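Local atomic coordinates of coat protein (Leviviridae sp., PDB entry 6YFR), a protein that assembles into the shell of a bacteriophage particle that probably packages its single-stranded RNA genome. Residues P4-S9 with N21-T26; L31-V36 with V54-P59; N47-I52 with E76-L81. All blocks are in the same frame, centred on the assembly; numbering follows the deposited sequence.

Contact 1. Residues P4-S9 with N21-T26; sequences PVTQYS and NVTGST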
# COMPACT_ATOMS: atom_id res chain seq x y z
N PRO A 4 5.26 -45.38 71.38
CA PRO A 4 6.42 -44.88 72.12
C PRO A 4 7.25 -43.93 71.26
O PRO A 4 7.49 -44.18 70.08
CB PRO A 4 7.21 -46.16 72.45
CG PRO A 4 6.88 -47.08 71.31
CD PRO A 4 5.45 -46.77 70.93
N VAL A 5 7.68 -42.82 71.87
CA VAL A 5 8.37 -41.78 71.14
C VAL A 5 9.59 -41.30 71.92
O VAL A 5 9.63 -41.38 73.15
CB VAL A 5 7.45 -40.57 70.83
CG1 VAL A 5 6.32 -40.99 69.91
CG2 VAL A 5 6.89 -39.99 72.12
N THR A 6 10.59 -40.83 71.18
CA THR A 6 11.71 -40.09 71.75
C THR A 6 11.89 -38.81 70.95
O THR A 6 11.73 -38.80 69.73
CB THR A 6 13.02 -40.89 71.73
OG1 THR A 6 13.24 -41.41 70.41
CG2 THR A 6 12.97 -42.03 72.74
N GLN A 7 12.23 -37.73 71.65
CA GLN A 7 12.36 -36.44 70.99
C GLN A 7 13.58 -36.43 70.08
O GLN A 7 14.72 -36.58 70.54
CB GLN A 7 12.47 -35.32 72.02
CG GLN A 7 12.31 -33.94 71.42
CD GLN A 7 11.65 -32.98 72.38
OE1 GLN A 7 10.64 -32.35 72.05
NE2 GLN A 7 12.21 -32.85 73.58
N TYR A 8 13.34 -36.26 68.77
CA TYR A 8 14.38 -36.22 67.75
C TYR A 8 14.91 -34.81 67.54
O TYR A 8 16.11 -34.56 67.72
CB TYR A 8 13.83 -36.82 66.45
CG TYR A 8 14.68 -36.62 65.21
CD1 TYR A 8 15.95 -37.18 65.10
CD2 TYR A 8 14.20 -35.89 64.13
CE1 TYR A 8 16.72 -37.00 63.95
CE2 TYR A 8 14.95 -35.70 62.98
CZ TYR A 8 16.21 -36.26 62.90
OH TYR A 8 16.95 -36.08 61.75
N SER A 9 14.04 -33.86 67.17
CA SER A 9 14.44 -32.46 67.08
C SER A 9 13.80 -31.67 68.21
O SER A 9 12.57 -31.47 68.20
CB SER A 9 14.05 -31.87 65.73
OG SER A 9 14.35 -30.48 65.69
N ASN A 21 10.29 -38.96 67.24
CA ASN A 21 10.29 -40.16 66.41
C ASN A 21 9.69 -41.32 67.19
O ASN A 21 9.92 -41.46 68.40
CB ASN A 21 11.71 -40.53 65.95
CG ASN A 21 12.23 -39.62 64.87
OD1 ASN A 21 11.50 -38.79 64.32
ND2 ASN A 21 13.51 -39.77 64.54
N VAL A 22 8.92 -42.15 66.49
CA VAL A 22 8.37 -43.37 67.07
C VAL A 22 9.47 -44.42 67.12
O VAL A 22 10.08 -44.75 66.10
CB VAL A 22 7.17 -43.87 66.24
CG1 VAL A 22 6.75 -45.25 66.71
CG2 VAL A 22 6.03 -42.89 66.33
N THR A 23 9.72 -44.95 68.31
CA THR A 23 10.80 -45.90 68.50
C THR A 23 10.36 -47.31 68.14
O THR A 23 9.17 -47.65 68.20
CB THR A 23 11.30 -45.87 69.95
OG1 THR A 23 10.21 -46.15 70.83
CG2 THR A 23 11.92 -44.51 70.29
N GLY A 24 11.33 -48.14 67.74
CA GLY A 24 11.07 -49.53 67.42
C GLY A 24 10.46 -49.78 66.06
O GLY A 24 9.91 -50.86 65.83
N SER A 25 10.53 -48.81 65.15
CA SER A 25 9.95 -48.99 63.84
C SER A 25 10.85 -49.86 62.97
O SER A 25 12.08 -49.87 63.12
CB SER A 25 9.71 -47.65 63.16
OG SER A 25 8.96 -47.81 61.97
N THR A 26 10.23 -50.61 62.06
CA THR A 26 10.96 -51.52 61.19
C THR A 26 11.26 -50.94 59.82
O THR A 26 12.14 -51.45 59.12
CB THR A 26 10.19 -52.84 61.02
OG1 THR A 26 10.95 -53.73 60.21
CG2 THR A 26 8.84 -52.59 60.37
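Asn-21 brings its side-chain amide against Tyr-8, and this is the close-packed part of the contact. ND2 of Asn-21 lies over one face of the ring, 3.4 Å from Tyr-8 CG, while the rest of the amide rests against CB of the tyrosine. The amide and ring planes are only 21° apart. Asn-21 CG is anti to the carbonyl carbon (chi1 -74°), which starts the amide on its way to the tyrosine. A flat, polar group suits this place: it can lie against an aromatic residue while its OD1 accepts a hydrogen bond from Gln-34 NE2 on the next strand. Only the hydroxyl end of Tyr-8 leads away from Asn-21, and the tyrosine also packs on Pro-14 of one neighbouring subunit and Asn-116 of another.

The backbone here is the open end of an antiparallel beta hairpin, strands 5-9 and 16-22, at the edge of the sheet. Thr-6 and Asn-21 form its hydrogen-bonded pair, with Thr-6 N to Asn-21 O and Asn-21 N to Thr-6 O both 2.9 Å. Beyond them Tyr-8 and Ser-9 both face Thr-19 in a classic beta bulge. On the sheet face carrying Val-5 and Val-22, CG1 of Val-5 reaches CG2 of Val-22 at 4.1 Å; branched apolar side chains suit a face on which Phe-104 of a neighbouring subunit packs against Val-5.

Toward solvent the grip weakens. Thr-23 N still bonds Pro-4 O at 2.9 Å, but Thr-23 OG1 adds only a weak bond of 3.4 Å to Pro-4 O. Proline, lacking an N-H, suits a position just outside the strand. On the exposed side Thr-23 CG2 meets Thr-6 CG2 at 3.6 Å, the two side chains crossing at about a right angle.

Contact 2. Residues L31-V36 with V54-P59; sequences LVPQVV and VYYYIP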
# COMPACT_ATOMS: atom_id res chain seq x y z
N LEU A 31 11.41 -43.13 56.71
CA LEU A 31 9.99 -43.42 56.88
C LEU A 31 9.63 -43.75 58.32
O LEU A 31 8.61 -44.39 58.58
CB LEU A 31 9.58 -44.56 55.95
CG LEU A 31 9.69 -44.21 54.47
CD1 LEU A 31 9.53 -45.45 53.61
CD2 LEU A 31 8.65 -43.17 54.10
N VAL A 32 10.46 -43.32 59.28
CA VAL A 32 10.12 -43.52 60.69
C VAL A 32 8.90 -42.68 61.03
O VAL A 32 8.86 -41.48 60.70
CB VAL A 32 11.31 -43.15 61.58
CG1 VAL A 32 10.86 -42.91 63.01
CG2 VAL A 32 12.36 -44.25 61.54
N PRO A 33 7.87 -43.25 61.66
CA PRO A 33 6.70 -42.45 62.04
C PRO A 33 7.10 -41.30 62.94
O PRO A 33 7.97 -41.43 63.81
CB PRO A 33 5.81 -43.46 62.78
CG PRO A 33 6.25 -44.80 62.29
CD PRO A 33 7.72 -44.67 62.02
N GLN A 34 6.46 -40.15 62.73
CA GLN A 34 6.83 -38.92 63.42
C GLN A 34 5.62 -38.25 64.04
O GLN A 34 4.49 -38.39 63.57
CB GLN A 34 7.52 -37.94 62.47
CG GLN A 34 8.96 -38.28 62.14
CD GLN A 34 9.67 -37.14 61.45
OE1 GLN A 34 9.04 -36.29 60.81
NE2 GLN A 34 11.00 -37.11 61.57
N VAL A 35 5.89 -37.50 65.12
CA VAL A 35 4.93 -36.58 65.71
C VAL A 35 5.56 -35.20 65.72
O VAL A 35 6.68 -35.02 66.22
CB VAL A 35 4.53 -37.00 67.14
CG1 VAL A 35 3.42 -36.11 67.66
CG2 VAL A 35 4.12 -38.46 67.18
N VAL A 36 4.86 -34.22 65.16
CA VAL A 36 5.39 -32.87 64.99
C VAL A 36 4.45 -31.90 65.69
O VAL A 36 3.25 -31.87 65.40
CB VAL A 36 5.54 -32.51 63.50
CG1 VAL A 36 6.14 -31.12 63.35
CG2 VAL A 36 6.38 -33.55 62.79
N VAL A 54 0.54 -36.32 63.49
CA VAL A 54 1.08 -37.67 63.58
C VAL A 54 1.08 -38.25 62.17
O VAL A 54 0.02 -38.41 61.56
CB VAL A 54 0.27 -38.55 64.54
CG1 VAL A 54 0.87 -39.94 64.59
CG2 VAL A 54 0.24 -37.93 65.92
N TYR A 55 2.28 -38.52 61.65
CA TYR A 55 2.47 -39.15 60.35
C TYR A 55 2.99 -40.56 60.60
O TYR A 55 4.12 -40.74 61.07
CB TYR A 55 3.46 -38.36 59.50
CG TYR A 55 3.15 -36.88 59.37
CD1 TYR A 55 2.13 -36.43 58.55
CD2 TYR A 55 3.90 -35.94 60.06
CE1 TYR A 55 1.85 -35.08 58.43
CE2 TYR A 55 3.63 -34.58 59.95
CZ TYR A 55 2.61 -34.16 59.13
OH TYR A 55 2.33 -32.82 59.02
N TYR A 56 2.17 -41.57 60.28
CA TYR A 56 2.57 -42.97 60.40
C TYR A 56 2.66 -43.55 59.00
O TYR A 56 1.65 -43.70 58.32
CB TYR A 56 1.59 -43.76 61.26
CG TYR A 56 2.11 -45.12 61.68
CD1 TYR A 56 2.76 -45.29 62.89
CD2 TYR A 56 1.96 -46.22 60.85
CE1 TYR A 56 3.24 -46.53 63.28
CE2 TYR A 56 2.44 -47.47 61.23
CZ TYR A 56 3.08 -47.61 62.44
OH TYR A 56 3.56 -48.85 62.82
N TYR A 57 3.88 -43.88 58.57
CA TYR A 57 4.11 -44.41 57.23
C TYR A 57 3.99 -45.93 57.28
O TYR A 57 4.72 -46.59 58.02
CB TYR A 57 5.48 -43.97 56.72
CG TYR A 57 5.69 -42.48 56.81
CD1 TYR A 57 5.07 -41.61 55.91
CD2 TYR A 57 6.50 -41.93 57.79
CE1 TYR A 57 5.26 -40.24 55.99
CE2 TYR A 57 6.70 -40.56 57.88
CZ TYR A 57 6.08 -39.72 56.98
OH TYR A 57 6.27 -38.36 57.06
N ILE A 58 3.07 -46.47 56.48
CA ILE A 58 2.76 -47.89 56.52
C ILE A 58 2.79 -48.45 55.10
O ILE A 58 2.29 -47.80 54.17
CB ILE A 58 1.40 -48.13 57.21
CG1 ILE A 58 1.11 -49.62 57.39
CG2 ILE A 58 0.27 -47.44 56.45
CD1 ILE A 58 -0.13 -49.89 58.22
N PRO A 59 3.40 -49.61 54.88
CA PRO A 59 3.44 -50.17 53.52
C PRO A 59 2.07 -50.63 53.06
O PRO A 59 1.24 -51.08 53.85
CB PRO A 59 4.41 -51.35 53.65
CG PRO A 59 4.38 -51.71 55.10
CD PRO A 59 4.18 -50.41 55.83
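Pro-33 lies beside Tyr-56, pointing the same way, with its CG 3.6 Å from Tyr-56 CE1. The pair helps to join strand 34-41, with the loop leading into it, to strand 47-59 in an antiparallel beta hairpin of the coat protein sheet. A rigid, apolar ring suits this buried spot just before the strand. Two further tyrosines make ring contacts. Val-36 CG2 meets Tyr-55 at the ring edge, 4.1 Å from CE2. Tyr-57 CG is anti to the carbonyl carbon (chi1 -52°), which turns it toward the entering loop. There Leu-31 CD2 lies over one face of the ring, 4.1 Å from Tyr-57 CG, while Val-32 O stands at the edge in the ring plane, 3.7 Å from Tyr-57 CE2.

Between aliphatic side chains, Val-35 and Val-54 also lie side by side, with CG1 of Val-35 4.1 Å from CG2 of Val-54. Apolar branches suit this buried face, where Phe-104 of a neighbouring subunit packs on Val-35 and Val-97 of that subunit on Val-54.

The polar contacts are backbone bonds. Gln-34 and Tyr-55, whose side chains share the other, partly exposed face, form the hydrogen-bonded pair, Gln-34 N to Tyr-55 O and Tyr-55 N to Gln-34 O each spanning 2.9 Å.

Contact 3. Residues N47-I52 with E76-L81; sequences NIMSKI and EFSLTL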
# COMPACT_ATOMS: atom_id res chain seq x y z
N ASN A 47 -3.50 -14.50 65.26
CA ASN A 47 -3.61 -15.82 65.87
C ASN A 47 -2.24 -16.47 65.97
O ASN A 47 -1.36 -16.24 65.14
CB ASN A 47 -4.53 -16.75 65.06
CG ASN A 47 -5.98 -16.31 65.08
OD1 ASN A 47 -6.40 -15.56 65.95
ND2 ASN A 47 -6.75 -16.80 64.11
N ILE A 48 -2.07 -17.29 67.00
CA ILE A 48 -1.01 -18.30 67.03
C ILE A 48 -1.68 -19.65 66.84
O ILE A 48 -2.62 -20.00 67.56
CB ILE A 48 -0.20 -18.26 68.33
CG1 ILE A 48 0.67 -17.01 68.37
CG2 ILE A 48 0.70 -19.49 68.42
CD1 ILE A 48 1.59 -16.95 69.57
N MET A 49 -1.22 -20.40 65.85
CA MET A 49 -1.71 -21.74 65.59
C MET A 49 -0.84 -22.74 66.34
O MET A 49 0.38 -22.77 66.15
CB MET A 49 -1.71 -22.04 64.09
CG MET A 49 -2.67 -21.18 63.29
SD MET A 49 -4.39 -21.53 63.69
CE MET A 49 -4.48 -23.27 63.27
N SER A 50 -1.48 -23.53 67.22
CA SER A 50 -0.84 -24.67 67.87
C SER A 50 -1.30 -25.93 67.15
O SER A 50 -2.50 -26.22 67.10
CB SER A 50 -1.21 -24.74 69.35
OG SER A 50 -0.77 -23.60 70.06
N LYS A 51 -0.35 -26.68 66.59
CA LYS A 51 -0.67 -27.86 65.80
C LYS A 51 0.09 -29.08 66.31
O LYS A 51 1.24 -28.98 66.76
CB LYS A 51 -0.33 -27.64 64.32
CG LYS A 51 -1.13 -26.55 63.63
CD LYS A 51 -0.69 -26.39 62.18
CE LYS A 51 -1.46 -25.28 61.48
NZ LYS A 51 -1.03 -25.10 60.07
N ILE A 52 -0.58 -30.23 66.24
CA ILE A 52 0.05 -31.53 66.45
C ILE A 52 -0.27 -32.40 65.24
O ILE A 52 -1.41 -32.44 64.79
CB ILE A 52 -0.43 -32.21 67.75
CG1 ILE A 52 -0.22 -31.31 68.96
CG2 ILE A 52 0.30 -33.53 67.95
CD1 ILE A 52 1.19 -31.34 69.51
N GLU A 76 -4.22 -34.95 62.31
CA GLU A 76 -3.90 -33.54 62.49
C GLU A 76 -4.78 -32.91 63.56
O GLU A 76 -5.96 -33.27 63.71
CB GLU A 76 -4.09 -32.75 61.18
CG GLU A 76 -3.20 -33.21 60.02
CD GLU A 76 -1.78 -32.68 60.12
OE1 GLU A 76 -1.48 -31.96 61.10
OE2 GLU A 76 -0.97 -32.99 59.23
N PHE A 77 -4.21 -31.96 64.28
CA PHE A 77 -4.90 -31.17 65.29
C PHE A 77 -4.38 -29.74 65.23
O PHE A 77 -3.17 -29.52 65.13
CB PHE A 77 -4.69 -31.75 66.70
CG PHE A 77 -5.01 -30.80 67.82
CD1 PHE A 77 -6.25 -30.83 68.44
CD2 PHE A 77 -4.06 -29.90 68.29
CE1 PHE A 77 -6.54 -29.97 69.49
CE2 PHE A 77 -4.35 -29.04 69.33
CZ PHE A 77 -5.59 -29.07 69.93
N SER A 78 -5.29 -28.78 65.32
CA SER A 78 -4.93 -27.37 65.35
C SER A 78 -5.83 -26.63 66.32
O SER A 78 -6.99 -26.99 66.51
CB SER A 78 -5.03 -26.73 63.96
OG SER A 78 -6.39 -26.52 63.60
N LEU A 79 -5.28 -25.57 66.92
CA LEU A 79 -6.01 -24.73 67.86
C LEU A 79 -5.56 -23.29 67.68
O LEU A 79 -4.35 -23.02 67.56
CB LEU A 79 -5.78 -25.18 69.31
CG LEU A 79 -6.38 -24.31 70.42
CD1 LEU A 79 -7.90 -24.29 70.33
CD2 LEU A 79 -5.92 -24.81 71.78
N THR A 80 -6.52 -22.37 67.65
CA THR A 80 -6.24 -20.95 67.47
C THR A 80 -6.16 -20.24 68.82
O THR A 80 -7.13 -20.25 69.59
CB THR A 80 -7.30 -20.28 66.60
OG1 THR A 80 -8.54 -20.23 67.32
CG2 THR A 80 -7.51 -21.06 65.31
N LEU A 81 -5.01 -19.61 69.09
CA LEU A 81 -4.82 -18.78 70.27
C LEU A 81 -4.88 -17.32 69.84
O LEU A 81 -3.97 -16.83 69.16
CB LEU A 81 -3.47 -19.09 70.93
CG LEU A 81 -3.14 -20.56 71.17
CD1 LEU A 81 -1.81 -20.69 71.90
CD2 LEU A 81 -4.26 -21.23 71.95
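Ser-50 OG, set 3.6 Å from CD1 of Leu-81, is hydrogen-bonded to Glu-39 OE1 on the adjoining strand and to Ile-112 O of a neighbouring subunit. Serine suits this buried place among the apolar residues these two strands put on this face: it is small enough to fit beside the leucine, and its hydroxyl ties the sheet to the neighbouring subunit. Strands 47-59 and 70-82 form an antiparallel beta hairpin here, and residues 76-79 pair in turn with a strand of that same neighbour, so the sheet runs on across the interface, as in the coat protein dimers of related phages.

Three hydrogen-bonded pairs zip the strands together: Ile-48 with Leu-81, Ser-50 with Leu-79 and Ile-52 with Phe-77. In the middle pair Ser-50 N to Leu-79 O and Leu-79 N to Ser-50 O are both 2.9 Å.

The face with Ser-50 also carries Ile-48, Ile-52, Phe-77, Leu-79 and Leu-81. An aromatic ring suits Phe-77, which packs on Leu-98 and Met-101 of helix 90-107, and its CD2 lies 4.1 Å from Ile-52 CG1. Leu-81 packs instead on Ile-112 of the neighbouring subunit.

On the other face stand Met-49, Lys-51, Ser-78 and Thr-80, a more polar set. Lys-51 rests CG against Ser-78 CB at 3.9 Å and then runs out, extended, away from the partner strand, as suits a partly exposed lysine. Thr-80 OG1 accepts a hydrogen bond from Arg-74 N of the neighbouring subunit. With chi1 at 69°, Thr-80 CG2 is anti to the carbonyl carbon, and this methyl meets Met-49 SD at 3.5 Å. The flexible methionine, bent at chi3 (-60°), carries CE across to the partner strand and Ser-78 CB, 3.6 Å away.

Overall arrangement
All three contacts lie in one antiparallel sheet. Contact 1 belongs to the surface, joining the outermost strand 5-9 to 16-22, with a threonine pair on its more exposed side. Contacts 2 and 3 are partly buried and share strand 47-59, gripping it near opposite ends, their centres about 20 Å apart. Contact 2 leans on proline and tyrosine where a loop enters the sheet; contact 3 is the more regular ladder, with six backbone bonds against three in contact 1 and two in contact 2. Contacts 1 and 2 touch directly through Val-22 N and Pro-33 O. All three meet the same neighbouring subunit, most extensively contact 3, which extends the sheet into it.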